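Local coordinates for peptidase M42 (Thaumarchaeota archaeon SCGC AB-539-E09, PDB 5DS0) that removes amino acids from the N-termini of peptides as a metal-dependent TET aminopeptidase of the M42 family, at the interface of chains A and B. Residues are numbered along the deposited sequence; one frame, centred on the assembly and turned at random. Chains: chain A/B, Peptidase M42.

Contacts 1 and 2 are two patches of one two-fold symmetric interface between chains A and B, with the centres of their C-alpha atoms about 22 Å apart. They share no residue. The stretch that holds the 3-10 helix 93-95 runs on through B:Gly98 into strand 100-105, so chain B supplies neighbouring segments to both. In contact 1 the two chains meet through like segments, around residues 94 and 128-131. In contact 2 mainly unlike segments meet, though B:Trp162 touches A:Pro164 of the same stretch. The deposited assembly holds twelve copies, as expected for a TET peptidase, and this pairing is probably its dimeric building block.

Contact 1: the interface of chains A and B. Residues chain A 94, 97, 116, 127-131; chain B 92, 94, 128, 130.
Two hydrogen bonds carry the polar part of this contact between chains A and B, and both use the side-chain amide of B:Gln94. The amide nitrogen NE2 of B:Gln94 donates to the backbone carbonyl O of A:Lys129 at 3.0 Å. That acceptor lies in the amide plane of B:Gln94, but NE2 sits above the carbonyl plane of A:Lys129, 39° out of it. The amide oxygen OE1 of B:Gln94 accepts from the backbone N of A:Val131 at 3.1 Å. This bond is nearly straight, 169° at the hydrogen, and falls on a lone pair of OE1. The amide thus spans A:Ile130 and reads the backbone on both sides of it. Bonds at both ends of the B:Gln94 amide would hold its rotation. CG of B:Gln94 stands anti to the carbonyl carbon (chi1 -57°), and the chain extends from there to the loop.

Apolar contacts flank the amide. B:Trp92 has its own neighbour, B:Gln94 CB, over the centre of one ring face. Its six-membered ring points at chain A. CH2 of B:Trp92 meets the methyl CG2 of A:Val131 at 3.8 Å, with the two side chains crossing at about a right angle. CZ3 of B:Trp92 meets CD1 of A:Leu97 at 3.9 Å in an oblique crossing. Farther along, B:Ile130 lies against the 128-130 backbone of chain A.

Polar groups also approach without bonding. The hydroxyl OG of A:Ser116 lies at the ring edge, in plane, 3.8 Å from CH2 of B:Trp92. A:Gln94 brings its amide beside the B:Ile130 backbone, with OE1 3.8 Å from CA.

The patch joins B:Trp92 and the 3-10 helix 93-95 to the 128-131 loop of chain A and so appears to contribute to subunit pairing in the assembly.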
loop_
_atom_site.group_PDB
_atom_site.type_symbol
_atom_site.label_atom_id
_atom_site.label_comp_id
_atom_site.label_asym_id
_atom_site.label_seq_id
_atom_site.Cartn_x
_atom_site.Cartn_y
_atom_site.Cartn_z
ATOM N N GLN A 94 -19.666 -5.796 14.942
ATOM C CA GLN A 94 -19.242 -4.801 15.930
ATOM C C GLN A 94 -20.171 -4.604 17.132
ATOM O O GLN A 94 -19.761 -3.997 18.128
ATOM C CB GLN A 94 -18.963 -3.477 15.230
ATOM C CG GLN A 94 -17.886 -3.639 14.155
ATOM C CD GLN A 94 -17.066 -2.379 13.937
ATOM O OE1 GLN A 94 -16.679 -1.705 14.891
ATOM N NE2 GLN A 94 -16.821 -2.040 12.678
ATOM N N LEU A 97 -19.358 -8.448 20.525
ATOM C CA LEU A 97 -18.438 -8.655 21.635
ATOM C C LEU A 97 -18.960 -8.108 22.959
ATOM O O LEU A 97 -19.445 -6.972 23.032
ATOM C CB LEU A 97 -17.084 -8.015 21.356
ATOM C CG LEU A 97 -16.129 -8.855 20.536
ATOM C CD1 LEU A 97 -14.771 -8.172 20.466
ATOM C CD2 LEU A 97 -15.967 -10.250 21.120
ATOM N N SER A 116 -13.874 -12.988 22.685
ATOM C CA SER A 116 -12.789 -13.259 21.754
ATOM C C SER A 116 -11.479 -13.333 22.509
ATOM O O SER A 116 -11.449 -13.177 23.724
ATOM C CB SER A 116 -12.692 -12.162 20.699
ATOM O OG SER A 116 -12.183 -10.970 21.268
ATOM N N ARG A 127 -4.366 -5.748 16.763
ATOM C CA ARG A 127 -5.281 -5.146 17.743
ATOM C C ARG A 127 -6.211 -4.099 17.120
ATOM O O ARG A 127 -7.362 -3.953 17.537
ATOM C CB ARG A 127 -4.494 -4.494 18.876
ATOM C CG ARG A 127 -3.611 -5.453 19.654
ATOM C CD ARG A 127 -3.148 -4.862 20.981
ATOM N NE ARG A 127 -2.168 -5.739 21.622
ATOM C CZ ARG A 127 -0.846 -5.579 21.603
ATOM N NH1 ARG A 127 -0.279 -4.552 20.983
ATOM N NH2 ARG A 127 -0.082 -6.463 22.227
ATOM N N LYS A 128 -5.701 -3.362 16.132
ATOM C CA LYS A 128 -6.513 -2.378 15.389
ATOM C C LYS A 128 -7.470 -3.047 14.393
ATOM O O LYS A 128 -8.315 -2.372 13.824
ATOM C CB LYS A 128 -5.651 -1.304 14.682
ATOM C CG LYS A 128 -4.723 -1.858 13.604
ATOM C CD LYS A 128 -3.861 -0.830 12.932
ATOM C CE LYS A 128 -2.704 -1.437 12.173
ATOM N NZ LYS A 128 -1.413 -0.712 12.312
ATOM N N LYS A 129 -7.323 -4.357 14.177
ATOM C CA LYS A 129 -8.207 -5.098 13.276
ATOM C C LYS A 129 -9.531 -5.426 13.938
ATOM O O LYS A 129 -9.577 -5.785 15.102
ATOM C CB LYS A 129 -7.557 -6.407 12.815
ATOM C CG LYS A 129 -7.249 -6.441 11.325
ATOM C CD LYS A 129 -6.122 -7.403 10.968
ATOM C CE LYS A 129 -5.918 -7.562 9.416
ATOM N NZ LYS A 129 -5.416 -8.878 8.900
ATOM N N ILE A 130 -10.609 -5.317 13.176
ATOM C CA ILE A 130 -11.931 -5.712 13.653
ATOM C C ILE A 130 -11.911 -7.193 13.950
ATOM O O ILE A 130 -11.308 -7.954 13.206
ATOM C CB ILE A 130 -12.998 -5.362 12.600
ATOM C CG1 ILE A 130 -14.449 -5.238 13.071
ATOM C CG2 ILE A 130 -12.987 -6.340 11.445
ATOM C CD1 ILE A 130 -15.254 -4.514 11.993
ATOM N N VAL A 131 -12.549 -7.604 15.034
ATOM C CA VAL A 131 -12.718 -9.023 15.311
ATOM C C VAL A 131 -13.922 -9.544 14.523
ATOM O O VAL A 131 -15.050 -9.057 14.696
ATOM C CB VAL A 131 -12.915 -9.288 16.811
ATOM C CG1 VAL A 131 -13.056 -10.778 17.077
ATOM C CG2 VAL A 131 -11.766 -8.705 17.612
ATOM N N TRP B 92 -11.662 -1.291 25.775
ATOM C CA TRP B 92 -11.497 -1.675 24.385
ATOM C C TRP B 92 -12.750 -1.253 23.601
ATOM O O TRP B 92 -13.856 -1.646 23.957
ATOM C CB TRP B 92 -11.305 -3.182 24.299
ATOM C CG TRP B 92 -10.924 -3.690 22.971
ATOM C CD1 TRP B 92 -10.345 -2.987 21.954
ATOM C CD2 TRP B 92 -11.048 -5.039 22.517
ATOM N NE1 TRP B 92 -10.122 -3.814 20.880
ATOM C CE2 TRP B 92 -10.537 -5.083 21.204
ATOM C CE3 TRP B 92 -11.538 -6.217 23.089
ATOM C CZ2 TRP B 92 -10.491 -6.269 20.458
ATOM C CZ3 TRP B 92 -11.502 -7.382 22.352
ATOM C CH2 TRP B 92 -10.979 -7.401 21.049
ATOM N N GLN B 94 -14.067 -2.265 20.936
ATOM C CA GLN B 94 -14.834 -3.355 20.328
ATOM C C GLN B 94 -15.870 -4.055 21.222
ATOM O O GLN B 94 -16.737 -4.768 20.720
ATOM C CB GLN B 94 -13.880 -4.365 19.728
ATOM C CG GLN B 94 -12.961 -3.729 18.702
ATOM C CD GLN B 94 -12.524 -4.693 17.611
ATOM O OE1 GLN B 94 -13.333 -5.448 17.083
ATOM N NE2 GLN B 94 -11.245 -4.655 17.260
ATOM N N LYS B 128 -15.933 -1.732 6.912
ATOM C CA LYS B 128 -14.909 -2.655 7.440
ATOM C C LYS B 128 -13.998 -1.990 8.480
ATOM O O LYS B 128 -13.218 -2.678 9.129
ATOM C CB LYS B 128 -14.065 -3.309 6.332
ATOM C CG LYS B 128 -13.197 -2.370 5.513
ATOM C CD LYS B 128 -12.277 -3.254 4.590
ATOM C CE LYS B 128 -13.059 -3.675 3.267
ATOM N NZ LYS B 128 -13.054 -2.723 2.097
ATOM N N ILE B 130 -13.036 -0.246 12.029
ATOM C CA ILE B 130 -13.471 -0.262 13.415
ATOM C C ILE B 130 -14.135 1.033 13.728
ATOM O O ILE B 130 -13.628 2.055 13.331
ATOM C CB ILE B 130 -12.259 -0.324 14.390
ATOM C CG1 ILE B 130 -11.979 -1.749 14.756
ATOM C CG2 ILE B 130 -12.461 0.443 15.718
ATOM C CD1 ILE B 130 -10.648 -1.885 15.453
#

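Contact 2: the interface of chains A and B. Residues chain A 163-164, 168, 175-176, 328; chain B 98, 100, 111-113, 162.
The apolar centre of this subunit interface patch is formed by A:Met175, A:Val328 and B:Ile113. A:Met175, a selenomethionine, has CG anti to the backbone N (chi1 -176°) and stays extended to its tip. CE of A:Met175 meets CG1 of B:Ile113 tip to tip at 3.7 Å. CE of A:Met175 also touches CG of B:Arg100 at 3.8 Å. A:Val328 meets B:Ile113 tip to tip, CG2 against CD1 at 3.7 Å. Its other methyl, CG1, faces the carbonyl O of B:Gly98.

B:Arg100 leads outward. Its chain is extended from CG to NE, and chi4 of -92° turns the guanidinium across that line. CG2 of A:Val328 sits 3.9 Å above one face of the B:Arg100 guanidinium, offset toward the rim. A:Pro164 crosses B:Arg100 obliquely, with CD 3.8 Å from CZ. CG of A:Pro164 also meets CH2 of B:Trp162 tip to tip.

At the polar rim, NH2 of B:Arg100 donates hydrogen bonds to OG of A:Ser163 at 2.8 Å and to the backbone O of A:Pro164 at 2.9 Å. The second lies in the carbonyl plane, on a lone pair. Both acceptors lie near the guanidinium plane, which fixes its rotation.

The patch probably supports assembly. Strands 100-105 and 108-115 of chain B face strand 173-176 of chain A, the 163-164 loop and loop residue A:Val328, just before strand 329-332 and three residues after the metal ligand A:His325.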
loop_
_atom_site.group_PDB
_atom_site.type_symbol
_atom_site.label_atom_id
_atom_site.label_comp_id
_atom_site.label_asym_id
_atom_site.label_seq_id
_atom_site.Cartn_x
_atom_site.Cartn_y
_atom_site.Cartn_z
ATOM N N SER A 163 -31.881 -9.939 26.814
ATOM C CA SER A 163 -32.261 -8.535 26.760
ATOM C C SER A 163 -33.645 -8.287 27.344
ATOM O O SER A 163 -34.652 -8.504 26.672
ATOM C CB SER A 163 -32.236 -8.063 25.310
ATOM O OG SER A 163 -32.401 -6.666 25.234
ATOM N N PRO A 164 -33.699 -7.805 28.588
ATOM C CA PRO A 164 -34.986 -7.582 29.225
ATOM C C PRO A 164 -35.770 -6.453 28.603
ATOM O O PRO A 164 -35.200 -5.509 28.062
ATOM C CB PRO A 164 -34.618 -7.191 30.659
ATOM C CG PRO A 164 -33.195 -7.564 30.840
ATOM C CD PRO A 164 -32.572 -7.510 29.490
ATOM N N ILE A 168 -39.107 3.264 28.855
ATOM C CA ILE A 168 -38.382 4.425 29.341
ATOM C C ILE A 168 -39.036 5.705 28.837
ATOM O O ILE A 168 -40.084 5.664 28.189
ATOM C CB ILE A 168 -36.889 4.364 28.936
ATOM C CG1 ILE A 168 -36.726 4.235 27.414
ATOM C CG2 ILE A 168 -36.212 3.205 29.646
ATOM C CD1 ILE A 168 -35.307 4.445 26.934
HETATM N N MSE A 175 -38.050 -0.538 25.218
HETATM C CA MSE A 175 -36.664 -0.946 25.104
HETATM C C MSE A 175 -36.565 -2.424 25.281
HETATM O O MSE A 175 -37.034 -2.964 26.269
HETATM C CB MSE A 175 -35.845 -0.259 26.190
HETATM C CG MSE A 175 -34.348 -0.540 26.102
HETATM SE SE MSE A 175 -33.445 0.543 27.483
HETATM C CE MSE A 175 -31.560 0.024 27.318
ATOM N N GLY A 176 -35.902 -3.081 24.342
ATOM C CA GLY A 176 -35.695 -4.523 24.401
ATOM C C GLY A 176 -35.245 -5.096 23.071
ATOM O O GLY A 176 -34.886 -4.359 22.153
ATOM N N VAL A 328 -30.372 -4.742 21.858
ATOM C CA VAL A 328 -31.361 -3.856 22.418
ATOM C C VAL A 328 -31.692 -2.715 21.445
ATOM O O VAL A 328 -30.816 -2.080 20.881
ATOM C CB VAL A 328 -30.916 -3.366 23.818
ATOM C CG1 VAL A 328 -29.541 -2.745 23.774
ATOM C CG2 VAL A 328 -31.923 -2.400 24.403
ATOM N N GLY B 98 -23.630 -1.316 21.217
ATOM C CA GLY B 98 -24.836 -2.091 21.471
ATOM C C GLY B 98 -25.093 -2.350 22.929
ATOM O O GLY B 98 -26.027 -3.077 23.267
ATOM N N ARG B 100 -25.823 -1.619 27.048
ATOM C CA ARG B 100 -26.669 -0.798 27.893
ATOM C C ARG B 100 -25.841 -0.089 28.954
ATOM O O ARG B 100 -24.978 -0.680 29.581
ATOM C CB ARG B 100 -27.703 -1.642 28.606
ATOM C CG ARG B 100 -28.657 -2.380 27.706
ATOM C CD ARG B 100 -29.160 -3.601 28.451
ATOM N NE ARG B 100 -30.250 -4.344 27.807
ATOM C CZ ARG B 100 -31.549 -4.133 28.023
ATOM N NH1 ARG B 100 -31.945 -3.158 28.836
ATOM N NH2 ARG B 100 -32.454 -4.888 27.409
ATOM N N HIS B 111 -31.494 5.467 31.601
ATOM C CA HIS B 111 -30.947 4.372 30.826
ATOM C C HIS B 111 -30.702 4.764 29.391
ATOM O O HIS B 111 -31.379 5.630 28.846
ATOM C CB HIS B 111 -31.889 3.191 30.868
ATOM C CG HIS B 111 -32.051 2.627 32.237
ATOM N ND1 HIS B 111 -31.148 1.739 32.782
ATOM C CD2 HIS B 111 -32.983 2.854 33.189
ATOM C CE1 HIS B 111 -31.518 1.440 34.012
ATOM N NE2 HIS B 111 -32.628 2.102 34.282
ATOM N N GLY B 112 -29.713 4.113 28.788
ATOM C CA GLY B 112 -29.339 4.361 27.411
ATOM C C GLY B 112 -28.525 3.243 26.807
ATOM O O GLY B 112 -28.238 2.232 27.446
ATOM N N ILE B 113 -28.207 3.416 25.534
ATOM C CA ILE B 113 -27.556 2.398 24.742
ATOM C C ILE B 113 -26.411 3.028 23.996
ATOM O O ILE B 113 -26.582 4.088 23.384
ATOM C CB ILE B 113 -28.508 1.848 23.684
ATOM C CG1 ILE B 113 -29.738 1.249 24.331
ATOM C CG2 ILE B 113 -27.820 0.772 22.865
ATOM C CD1 ILE B 113 -30.875 1.030 23.359
ATOM N N TRP B 162 -24.621 -1.189 32.520
ATOM C CA TRP B 162 -25.760 -1.844 33.140
ATOM C C TRP B 162 -25.552 -3.341 33.040
ATOM O O TRP B 162 -25.468 -3.877 31.941
ATOM C CB TRP B 162 -27.056 -1.458 32.441
ATOM C CG TRP B 162 -28.264 -2.007 33.138
ATOM C CD1 TRP B 162 -28.923 -1.461 34.208
ATOM C CD2 TRP B 162 -28.936 -3.234 32.832
ATOM N NE1 TRP B 162 -29.969 -2.273 34.579
ATOM C CE2 TRP B 162 -30.000 -3.367 33.752
ATOM C CE3 TRP B 162 -28.732 -4.239 31.877
ATOM C CZ2 TRP B 162 -30.866 -4.455 33.734
ATOM C CZ3 TRP B 162 -29.600 -5.325 31.859
ATOM C CH2 TRP B 162 -30.659 -5.418 32.779
#